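Long-range contacts in protein Cdhr2 (Mus musculus, PDB 5CYX), which probably mediates calcium-dependent heterophilic adhesion with CDHR5 between neighbouring microvilli, thereby controlling how microvilli pack at the apical epithelial membrane: residues Thr136-Val147 and Tyr181-Gly192; Glu116-Val127 and Gly164-Asn175. All blocks are in the same frame, centred on the assembly; numbering follows the deposited sequence.

Contact 1: Thr136-Val147 and Tyr181-Gly192. With CA (calcium ion), chain D.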
loop_
_atom_site.group_PDB
_atom_site.type_symbol
_atom_site.label_atom_id
_atom_site.label_comp_id
_atom_site.label_asym_id
_atom_site.label_seq_id
_atom_site.Cartn_x
_atom_site.Cartn_y
_atom_site.Cartn_z
ATOM N N THR A 136 -11.912 -19.782 0.575
ATOM C CA THR A 136 -12.341 -18.385 0.623
ATOM C C THR A 136 -13.183 -18.159 1.865
ATOM O O THR A 136 -13.274 -17.052 2.346
ATOM C CB THR A 136 -13.130 -17.940 -0.625
ATOM O OG1 THR A 136 -14.276 -18.764 -0.740
ATOM C CG2 THR A 136 -12.230 -18.144 -1.926
ATOM N N ALA A 137 -13.812 -19.203 2.368
ATOM C CA ALA A 137 -14.538 -19.086 3.633
ATOM C C ALA A 137 -13.639 -18.753 4.803
ATOM O O ALA A 137 -14.134 -18.363 5.902
ATOM C CB ALA A 137 -15.263 -20.375 3.922
ATOM N N GLY A 138 -12.332 -19.003 4.639
ATOM C CA GLY A 138 -11.356 -18.687 5.658
ATOM C C GLY A 138 -10.490 -17.473 5.406
ATOM O O GLY A 138 -9.677 -17.123 6.231
ATOM N N LEU A 139 -10.684 -16.808 4.283
ATOM C CA LEU A 139 -9.765 -15.813 3.781
ATOM C C LEU A 139 -10.312 -14.436 4.195
ATOM O O LEU A 139 -11.383 -13.967 3.669
ATOM C CB LEU A 139 -9.720 -15.915 2.252
ATOM C CG LEU A 139 -8.658 -15.081 1.541
ATOM C CD1 LEU A 139 -7.260 -15.444 2.068
ATOM C CD2 LEU A 139 -8.734 -15.341 0.043
ATOM N N VAL A 140 -9.559 -13.791 5.092
ATOM C CA VAL A 140 -9.980 -12.594 5.771
ATOM C C VAL A 140 -9.678 -11.296 4.988
ATOM O O VAL A 140 -8.597 -11.137 4.437
ATOM C CB VAL A 140 -9.380 -12.550 7.188
ATOM C CG1 VAL A 140 -9.951 -11.371 7.954
ATOM C CG2 VAL A 140 -9.714 -13.851 7.920
ATOM N N GLN A 141 -10.677 -10.418 4.890
ATOM C CA GLN A 141 -10.534 -9.078 4.337
ATOM C C GLN A 141 -10.878 -8.105 5.446
ATOM O O GLN A 141 -11.666 -8.456 6.345
ATOM C CB GLN A 141 -11.520 -8.853 3.171
ATOM C CG GLN A 141 -11.625 -10.018 2.196
ATOM C CD GLN A 141 -12.166 -9.613 0.821
ATOM O OE1 GLN A 141 -12.558 -10.468 -0.004
ATOM N NE2 GLN A 141 -12.153 -8.318 0.542
ATOM N N TYR A 142 -10.303 -6.907 5.381
ATOM C CA TYR A 142 -10.519 -5.856 6.365
ATOM C C TYR A 142 -11.182 -4.612 5.814
ATOM O O TYR A 142 -10.953 -4.241 4.678
ATOM C CB TYR A 142 -9.185 -5.434 6.962
ATOM C CG TYR A 142 -8.485 -6.594 7.613
ATOM C CD1 TYR A 142 -7.655 -7.438 6.869
ATOM C CD2 TYR A 142 -8.644 -6.850 8.980
ATOM C CE1 TYR A 142 -7.026 -8.521 7.480
ATOM C CE2 TYR A 142 -8.031 -7.917 9.583
ATOM C CZ TYR A 142 -7.202 -8.731 8.856
ATOM O OH TYR A 142 -6.596 -9.793 9.475
ATOM N N PHE A 143 -11.919 -3.922 6.679
ATOM C CA PHE A 143 -12.669 -2.719 6.291
ATOM C C PHE A 143 -12.651 -1.696 7.401
ATOM O O PHE A 143 -12.762 -2.061 8.582
ATOM C CB PHE A 143 -14.141 -3.036 5.996
ATOM C CG PHE A 143 -14.312 -4.076 5.000
ATOM C CD1 PHE A 143 -14.382 -3.747 3.626
ATOM C CD2 PHE A 143 -14.355 -5.401 5.385
ATOM C CE1 PHE A 143 -14.518 -4.758 2.685
ATOM C CE2 PHE A 143 -14.462 -6.414 4.446
ATOM C CZ PHE A 143 -14.552 -6.085 3.077
ATOM N N ILE A 144 -12.497 -0.430 7.011
ATOM C CA ILE A 144 -12.674 0.686 7.897
ATOM C C ILE A 144 -14.128 1.097 7.794
ATOM O O ILE A 144 -14.544 1.572 6.745
ATOM C CB ILE A 144 -11.758 1.880 7.551
ATOM C CG1 ILE A 144 -10.299 1.505 7.847
ATOM C CG2 ILE A 144 -12.148 3.118 8.375
ATOM C CD1 ILE A 144 -9.310 2.490 7.261
ATOM N N GLU A 145 -14.884 0.921 8.862
ATOM C CA GLU A 145 -16.316 1.244 8.868
ATOM C C GLU A 145 -16.590 2.719 9.125
ATOM O O GLU A 145 -17.386 3.326 8.417
ATOM C CB GLU A 145 -17.082 0.385 9.886
ATOM C CG GLU A 145 -17.218 -1.082 9.487
ATOM C CD GLU A 145 -18.101 -1.283 8.260
ATOM O OE1 GLU A 145 -19.356 -1.150 8.385
ATOM O OE2 GLU A 145 -17.542 -1.536 7.150
ATOM N N LYS A 146 -15.950 3.275 10.141
ATOM C CA LYS A 146 -16.163 4.662 10.524
ATOM C C LYS A 146 -14.894 5.287 11.060
ATOM O O LYS A 146 -14.049 4.591 11.645
ATOM C CB LYS A 146 -17.278 4.747 11.604
ATOM C CG LYS A 146 -17.842 6.155 11.760
ATOM C CD LYS A 146 -19.238 6.231 12.396
ATOM C CE LYS A 146 -20.316 5.497 11.580
ATOM N NZ LYS A 146 -20.456 5.946 10.158
ATOM N N VAL A 147 -14.755 6.587 10.860
ATOM C CA VAL A 147 -13.717 7.393 11.484
ATOM C C VAL A 147 -14.406 8.514 12.295
ATOM O O VAL A 147 -15.326 9.133 11.815
ATOM C CB VAL A 147 -12.750 7.918 10.418
ATOM C CG1 VAL A 147 -11.612 8.744 10.991
ATOM C CG2 VAL A 147 -12.167 6.753 9.655
ATOM N N TYR A 181 -8.187 10.345 16.790
ATOM C CA TYR A 181 -9.114 9.657 15.923
ATOM C C TYR A 181 -9.461 8.316 16.554
ATOM O O TYR A 181 -8.647 7.710 17.228
ATOM C CB TYR A 181 -8.574 9.431 14.510
ATOM C CG TYR A 181 -8.136 10.690 13.777
ATOM C CD1 TYR A 181 -6.843 11.163 13.911
ATOM C CD2 TYR A 181 -9.018 11.397 12.936
ATOM C CE1 TYR A 181 -6.451 12.317 13.317
ATOM C CE2 TYR A 181 -8.634 12.555 12.308
ATOM C CZ TYR A 181 -7.360 13.009 12.486
ATOM O OH TYR A 181 -6.932 14.148 11.885
ATOM N N GLN A 182 -10.679 7.880 16.306
ATOM C CA GLN A 182 -11.124 6.573 16.616
ATOM C C GLN A 182 -11.678 5.959 15.344
ATOM O O GLN A 182 -12.633 6.465 14.753
ATOM C CB GLN A 182 -12.230 6.606 17.674
ATOM C CG GLN A 182 -12.654 5.204 18.084
ATOM C CD GLN A 182 -13.898 5.231 18.950
ATOM O OE1 GLN A 182 -13.836 5.701 20.062
ATOM N NE2 GLN A 182 -15.013 4.733 18.443
ATOM N N LEU A 183 -11.111 4.830 14.976
ATOM C CA LEU A 183 -11.499 4.097 13.799
ATOM C C LEU A 183 -12.282 2.900 14.271
ATOM O O LEU A 183 -11.842 2.212 15.214
ATOM C CB LEU A 183 -10.268 3.600 13.054
ATOM C CG LEU A 183 -9.405 4.527 12.232
ATOM C CD1 LEU A 183 -8.769 5.627 13.036
ATOM C CD2 LEU A 183 -8.321 3.678 11.586
ATOM N N GLU A 184 -13.409 2.638 13.620
ATOM C CA GLU A 184 -14.130 1.396 13.776
ATOM C C GLU A 184 -13.830 0.485 12.573
ATOM O O GLU A 184 -14.001 0.921 11.450
ATOM C CB GLU A 184 -15.622 1.675 13.855
ATOM C CG GLU A 184 -16.467 0.433 13.778
ATOM C CD GLU A 184 -17.941 0.713 13.935
ATOM O OE1 GLU A 184 -18.347 1.871 14.187
ATOM O OE2 GLU A 184 -18.691 -0.265 13.873
ATOM N N LEU A 185 -13.450 -0.775 12.818
ATOM C CA LEU A 185 -13.165 -1.746 11.721
ATOM C C LEU A 185 -14.027 -2.968 11.821
ATOM O O LEU A 185 -14.624 -3.253 12.877
ATOM C CB LEU A 185 -11.718 -2.252 11.759
ATOM C CG LEU A 185 -10.646 -1.324 12.260
ATOM C CD1 LEU A 185 -9.308 -2.082 12.270
ATOM C CD2 LEU A 185 -10.535 -0.114 11.368
ATOM N N LYS A 186 -14.090 -3.699 10.721
ATOM C CA LYS A 186 -14.505 -5.100 10.764
ATOM C C LYS A 186 -13.676 -5.966 9.815
ATOM O O LYS A 186 -12.912 -5.459 9.008
ATOM C CB LYS A 186 -15.997 -5.293 10.508
ATOM C CG LYS A 186 -16.447 -4.836 9.134
ATOM C CD LYS A 186 -17.901 -5.217 8.818
ATOM C CE LYS A 186 -18.154 -4.977 7.319
ATOM N NZ LYS A 186 -19.589 -5.022 6.899
ATOM N N ALA A 187 -13.803 -7.270 10.001
ATOM C CA ALA A 187 -13.149 -8.246 9.168
ATOM C C ALA A 187 -14.235 -9.181 8.687
ATOM O O ALA A 187 -15.039 -9.610 9.497
ATOM C CB ALA A 187 -12.062 -9.003 9.963
ATOM N N CYS A 188 -14.279 -9.446 7.380
ATOM C CA CYS A 188 -15.155 -10.469 6.825
ATOM C C CYS A 188 -14.328 -11.530 6.124
ATOM O O CYS A 188 -13.166 -11.304 5.777
ATOM C CB CYS A 188 -16.170 -9.873 5.841
ATOM S SG CYS A 188 -17.099 -8.486 6.547
ATOM N N ASP A 189 -14.916 -12.695 5.918
ATOM C CA ASP A 189 -14.277 -13.658 5.082
ATOM C C ASP A 189 -14.656 -13.291 3.623
ATOM O O ASP A 189 -15.431 -12.331 3.363
ATOM C CB ASP A 189 -14.591 -15.109 5.498
ATOM C CG ASP A 189 -16.065 -15.420 5.536
ATOM O OD1 ASP A 189 -16.801 -14.877 4.700
ATOM O OD2 ASP A 189 -16.502 -16.194 6.438
ATOM N N SER A 190 -14.176 -14.090 2.707
ATOM C CA SER A 190 -14.319 -13.842 1.276
ATOM C C SER A 190 -15.459 -14.733 0.713
ATOM O O SER A 190 -15.571 -14.945 -0.461
ATOM C CB SER A 190 -12.977 -14.115 0.573
ATOM O OG SER A 190 -11.899 -13.381 1.153
ATOM N N GLY A 191 -16.339 -15.235 1.586
ATOM C CA GLY A 191 -17.493 -16.000 1.172
ATOM C C GLY A 191 -17.215 -17.471 0.972
ATOM O O GLY A 191 -16.046 -17.942 0.896
ATOM N N GLY A 192 -18.320 -18.176 0.862
ATOM C CA GLY A 192 -18.414 -19.634 0.834
ATOM C C GLY A 192 -19.915 -19.985 0.835
ATOM O O GLY A 192 -20.750 -19.204 0.360
HETATM CA CA CA D . -15.581 -18.135 7.717
#
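Ala137 and Asp189 meet on a calcium ion, which takes the backbone O of Ala137 at 2.3 Å and the carboxylate OD2 of Asp189 at 2.5 Å. Asn99, Asn101, Asp131 and Asp133 complete this site, one of three at the junction of the first and second cadherin repeats. With CG of Asp189 set between its backbone N and carbonyl carbon (chi1 56°), OD2 goes to the metal while OD1 accepts from Gly191 N, an Asx turn in which the N-H comes from above the carboxylate plane; Gln201 is a further polar partner of this carboxylate. Ser190 grips the loop twice: its N bonds Thr136 O, and its OG reaches Leu139 O at 2.6 Å from above the carbonyl plane.

Beyond the loop an antiparallel ladder takes over, with Gln141-Cys188 and Phe143-Lys186 as hydrogen-bonded pairs; Gln141 N bonds Cys188 O at 2.8 Å. A classic beta bulge follows: Glu145 N and, weakly, Lys146 N share Glu184 O. The extended chain of Lys186 crosses Glu145, bringing CE to 3.5 Å from OE2, but the charges stay beyond salt-bridge distance. On that same face Cys188 SG lies 4.0 Å from Phe143 CE2, oblique to the ring, and its disulfide to Cys202 fixes it there. On the other face Val140 CG1 sits 3.9 Å above the plane of the Tyr142 ring, toward its rim, and Ile144 CG1 lies alongside Leu185 CD2. Tyr142 OH bonds Ala129 N.

Within the chain, strand 140-148 is an outer strand of the four-stranded sheet; strand 180-189 lies inside, flanked also by strand 206-213, and Leu183 and Leu185 pack against strands 158-160 and 165-168 of the facing sheet.

Contact 2: Glu116-Val127 and Gly164-Asn175. With CA (calcium ion), chain E.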
loop_
_atom_site.group_PDB
_atom_site.type_symbol
_atom_site.label_atom_id
_atom_site.label_comp_id
_atom_site.label_asym_id
_atom_site.label_seq_id
_atom_site.Cartn_x
_atom_site.Cartn_y
_atom_site.Cartn_z
ATOM N N GLU A 116 2.756 13.517 14.409
ATOM C CA GLU A 116 1.973 14.178 13.340
ATOM C C GLU A 116 2.790 14.248 12.035
ATOM O O GLU A 116 2.163 14.319 10.988
ATOM C CB GLU A 116 1.474 15.556 13.734
ATOM C CG GLU A 116 2.480 16.689 13.715
ATOM C CD GLU A 116 1.964 18.018 14.285
ATOM O OE1 GLU A 116 0.743 18.412 14.169
ATOM O OE2 GLU A 116 2.851 18.737 14.818
ATOM N N THR A 117 4.133 14.240 12.094
ATOM C CA THR A 117 4.972 14.223 10.836
ATOM C C THR A 117 5.095 12.848 10.179
ATOM O O THR A 117 5.775 12.734 9.190
ATOM C CB THR A 117 6.415 14.750 11.024
ATOM O OG1 THR A 117 7.035 14.039 12.082
ATOM C CG2 THR A 117 6.433 16.226 11.335
ATOM N N LEU A 118 4.477 11.800 10.739
ATOM C CA LEU A 118 4.464 10.484 10.105
ATOM C C LEU A 118 4.226 10.597 8.570
ATOM O O LEU A 118 3.216 11.188 8.129
ATOM C CB LEU A 118 3.404 9.593 10.729
ATOM C CG LEU A 118 3.443 8.122 10.341
ATOM C CD1 LEU A 118 4.740 7.431 10.801
ATOM C CD2 LEU A 118 2.209 7.428 10.901
ATOM N N PRO A 119 5.144 10.040 7.766
ATOM C CA PRO A 119 4.931 10.202 6.317
ATOM C C PRO A 119 3.765 9.385 5.733
ATOM O O PRO A 119 3.405 8.301 6.221
ATOM C CB PRO A 119 6.242 9.754 5.684
ATOM C CG PRO A 119 7.234 9.629 6.800
ATOM C CD PRO A 119 6.501 9.517 8.079
ATOM N N VAL A 120 3.167 9.935 4.680
ATOM C CA VAL A 120 2.139 9.248 3.989
ATOM C C VAL A 120 2.735 7.969 3.373
ATOM O O VAL A 120 3.769 8.025 2.776
ATOM C CB VAL A 120 1.515 10.172 2.890
ATOM C CG1 VAL A 120 0.548 9.386 2.065
ATOM C CG2 VAL A 120 0.760 11.319 3.544
ATOM N N GLY A 121 1.973 6.884 3.446
ATOM C CA GLY A 121 2.318 5.552 3.112
ATOM C C GLY A 121 2.883 4.763 4.301
ATOM O O GLY A 121 3.176 3.565 4.169
ATOM N N SER A 122 3.061 5.416 5.440
ATOM C CA SER A 122 3.460 4.684 6.663
ATOM C C SER A 122 2.335 3.847 7.212
ATOM O O SER A 122 1.170 4.315 7.291
ATOM C CB SER A 122 3.887 5.629 7.762
ATOM O OG SER A 122 4.924 6.519 7.431
ATOM N N VAL A 123 2.684 2.674 7.729
ATOM C CA VAL A 123 1.781 1.897 8.575
ATOM C C VAL A 123 1.594 2.549 9.960
ATOM O O VAL A 123 2.543 2.784 10.697
ATOM C CB VAL A 123 2.190 0.417 8.750
ATOM C CG1 VAL A 123 1.351 -0.273 9.822
ATOM C CG2 VAL A 123 1.996 -0.336 7.441
ATOM N N VAL A 124 0.333 2.739 10.319
ATOM C CA VAL A 124 -0.071 3.324 11.580
ATOM C C VAL A 124 -0.258 2.276 12.653
ATOM O O VAL A 124 0.084 2.507 13.761
ATOM C CB VAL A 124 -1.408 4.105 11.447
ATOM C CG1 VAL A 124 -1.992 4.494 12.834
ATOM C CG2 VAL A 124 -1.161 5.325 10.629
ATOM N N PHE A 125 -0.884 1.173 12.295
ATOM C CA PHE A 125 -1.221 0.110 13.219
ATOM C C PHE A 125 -1.688 -1.067 12.405
ATOM O O PHE A 125 -2.293 -0.883 11.301
ATOM C CB PHE A 125 -2.396 0.523 14.146
ATOM C CG PHE A 125 -2.493 -0.324 15.401
ATOM C CD1 PHE A 125 -1.488 -0.281 16.361
ATOM C CD2 PHE A 125 -3.582 -1.198 15.606
ATOM C CE1 PHE A 125 -1.554 -1.086 17.512
ATOM C CE2 PHE A 125 -3.658 -1.983 16.767
ATOM C CZ PHE A 125 -2.623 -1.949 17.700
ATOM N N SER A 126 -1.498 -2.253 12.960
ATOM C CA SER A 126 -1.896 -3.486 12.300
ATOM C C SER A 126 -2.802 -4.320 13.198
ATOM O O SER A 126 -2.561 -4.434 14.385
ATOM C CB SER A 126 -0.648 -4.259 11.868
ATOM O OG SER A 126 0.007 -3.525 10.834
ATOM N N VAL A 127 -3.905 -4.808 12.637
ATOM C CA VAL A 127 -4.740 -5.784 13.325
ATOM C C VAL A 127 -4.705 -7.145 12.598
ATOM O O VAL A 127 -4.353 -7.238 11.412
ATOM C CB VAL A 127 -6.179 -5.263 13.486
ATOM C CG1 VAL A 127 -6.189 -4.071 14.445
ATOM C CG2 VAL A 127 -6.793 -4.857 12.138
ATOM N N GLY A 164 -4.313 -6.368 7.016
ATOM C CA GLY A 164 -4.762 -5.786 8.313
ATOM C C GLY A 164 -3.972 -4.569 8.800
ATOM O O GLY A 164 -4.242 -4.045 9.890
ATOM N N SER A 165 -2.987 -4.130 7.994
ATOM C CA SER A 165 -2.283 -2.870 8.245
ATOM C C SER A 165 -3.064 -1.637 7.786
ATOM O O SER A 165 -3.453 -1.552 6.607
ATOM C CB SER A 165 -0.923 -2.854 7.578
ATOM O OG SER A 165 -0.046 -3.663 8.320
ATOM N N ILE A 166 -3.211 -0.692 8.712
ATOM C CA ILE A 166 -3.825 0.604 8.499
ATOM C C ILE A 166 -2.670 1.516 8.081
ATOM O O ILE A 166 -1.643 1.614 8.794
ATOM C CB ILE A 166 -4.474 1.119 9.824
ATOM C CG1 ILE A 166 -5.552 0.138 10.259
ATOM C CG2 ILE A 166 -5.049 2.535 9.697
ATOM C CD1 ILE A 166 -6.147 0.485 11.627
ATOM N N VAL A 167 -2.817 2.107 6.901
ATOM C CA VAL A 167 -1.811 2.981 6.317
ATOM C C VAL A 167 -2.295 4.409 6.320
ATOM O O VAL A 167 -3.441 4.669 5.904
ATOM C CB VAL A 167 -1.487 2.574 4.864
ATOM C CG1 VAL A 167 -0.572 3.596 4.254
ATOM C CG2 VAL A 167 -0.811 1.203 4.878
ATOM N N LEU A 168 -1.402 5.323 6.657
ATOM C CA LEU A 168 -1.658 6.725 6.542
ATOM C C LEU A 168 -1.684 7.180 5.090
ATOM O O LEU A 168 -0.687 6.934 4.359
ATOM C CB LEU A 168 -0.591 7.479 7.244
ATOM C CG LEU A 168 -0.849 8.963 7.353
ATOM C CD1 LEU A 168 -1.964 9.294 8.363
ATOM C CD2 LEU A 168 0.451 9.661 7.679
ATOM N N ASN A 169 -2.794 7.826 4.711
ATOM C CA ASN A 169 -3.072 8.274 3.351
ATOM C C ASN A 169 -3.059 9.776 3.105
ATOM O O ASN A 169 -3.116 10.187 1.983
ATOM C CB ASN A 169 -4.423 7.678 2.922
ATOM C CG ASN A 169 -4.721 7.900 1.494
ATOM O OD1 ASN A 169 -4.043 7.333 0.567
ATOM N ND2 ASN A 169 -5.744 8.750 1.243
ATOM N N ASP A 170 -3.028 10.592 4.148
ATOM C CA ASP A 170 -2.925 12.037 4.046
ATOM C C ASP A 170 -2.197 12.502 5.310
ATOM O O ASP A 170 -1.921 11.681 6.165
ATOM C CB ASP A 170 -4.364 12.586 4.021
ATOM C CG ASP A 170 -4.491 13.988 3.433
ATOM O OD1 ASP A 170 -3.508 14.713 3.237
ATOM O OD2 ASP A 170 -5.641 14.400 3.201
ATOM N N THR A 171 -1.875 13.792 5.401
ATOM C CA THR A 171 -0.941 14.308 6.392
ATOM C C THR A 171 -1.731 14.644 7.641
ATOM O O THR A 171 -2.911 15.046 7.572
ATOM C CB THR A 171 -0.323 15.639 5.946
ATOM O OG1 THR A 171 -1.412 16.475 5.542
ATOM C CG2 THR A 171 0.618 15.488 4.743
ATOM N N LEU A 172 -1.090 14.484 8.774
ATOM C CA LEU A 172 -1.757 14.729 10.055
ATOM C C LEU A 172 -1.534 16.167 10.490
ATOM O O LEU A 172 -0.596 16.787 10.074
ATOM C CB LEU A 172 -1.144 13.802 11.136
ATOM C CG LEU A 172 -1.216 12.301 10.887
ATOM C CD1 LEU A 172 -0.311 11.432 11.748
ATOM C CD2 LEU A 172 -2.633 11.842 11.055
ATOM N N SER A 173 -2.353 16.667 11.429
ATOM C CA SER A 173 -2.019 17.913 12.162
ATOM C C SER A 173 -2.715 17.956 13.512
ATOM O O SER A 173 -3.943 18.075 13.561
ATOM C CB SER A 173 -2.421 19.178 11.373
ATOM O OG SER A 173 -2.065 20.340 12.142
ATOM N N TYR A 174 -1.927 17.846 14.590
ATOM C CA TYR A 174 -2.447 17.971 15.939
ATOM C C TYR A 174 -3.288 19.244 16.120
ATOM O O TYR A 174 -4.333 19.192 16.688
ATOM C CB TYR A 174 -1.298 17.910 16.977
ATOM C CG TYR A 174 -1.720 18.147 18.432
ATOM C CD1 TYR A 174 -1.973 19.420 18.912
ATOM C CD2 TYR A 174 -1.840 17.085 19.339
ATOM C CE1 TYR A 174 -2.365 19.620 20.264
ATOM C CE2 TYR A 174 -2.250 17.282 20.665
ATOM C CZ TYR A 174 -2.490 18.548 21.123
ATOM O OH TYR A 174 -2.866 18.760 22.459
ATOM N N ASN A 175 -2.782 20.373 15.668
ATOM C CA ASN A 175 -3.397 21.688 15.835
ATOM C C ASN A 175 -4.435 22.110 14.781
ATOM O O ASN A 175 -5.330 22.856 15.075
ATOM C CB ASN A 175 -2.278 22.727 15.837
ATOM C CG ASN A 175 -1.355 22.542 17.019
ATOM O OD1 ASN A 175 -0.257 21.924 16.928
ATOM N ND2 ASN A 175 -1.834 22.969 18.136
HETATM CA CA CA E . 3.008 20.908 15.482
HETATM O O HOH W 1 1.489 13.396 8.411
HETATM O O HOH W 2 0.841 21.005 14.513
#
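Glu116 and the chain from Leu172 to Tyr174 meet where the second cadherin repeat presents its XEX glutamate to calcium in the linker to the third. The Glu116 side chain starts with CB against Leu172 CB (4.1 Å). CG stands between the backbone N and the carbonyl carbon (chi1 77°), and the chain then extends to a carboxylate with two tasks. OE1 accepts from Tyr174 N at 2.8 Å, on its anti side but tilted out of the carboxylate plane, and from a water that is itself a calcium ligand; OE2 binds that calcium directly at 2.3 Å, alongside Asp214, Glu215, Asp217 and Asp250. A second water donates to Glu116 O and Leu118 O and accepts from Leu172 N.

Pro119 to Ser122 form a type II beta turn, its Pro119 O held by both N and OG of Ser122 from one face of the carbonyl plane. From within the turn Gly121 N bonds Leu168 O at 2.8 Å. Val120 lays both methyls along the 168-170 backbone, CG1 against Leu168 O and CG2 3.6 Å from Asp170 C. An alanine here would lose both methyl contacts and is likely to leave a gap beside that backbone.

Strands 123-126 and 165-168 then pair antiparallel through a beta bulge, with Val124 N on Ile166 O and Ile166 N on Phe125 O. The side chains of Val124 and Leu168 cross obliquely, Val124 CG2 lying 4.1 Å from Leu168 CB, beside Phe158. At the far end Ser126 OG and Ser165 OG share a short hydrogen bond of 2.5 Å, with either as donor.

Overall arrangement
From the N terminus the chain meets 116-127 first, then 136-147, 164-175 and 181-192, so the loops closed by contact 2 and contact 1 cross rather than nest. Contact 2 brings 164-175 back onto 116-127 with strand 140-148 in between; contact 1 brings 181-192 back onto 136-147 with strand 165-168 in between. One belongs to each sheet of the second cadherin repeat, and they touch across the sandwich: Leu185 CD1 lies 3.7 Å from Val127 CG2, and Leu183 CD2 packs on Ile166 CD1. Contact 1 reaches the calcium junction with the first repeat and contact 2 that with the third. Both also touch neighbouring copies of the protein in the assembly.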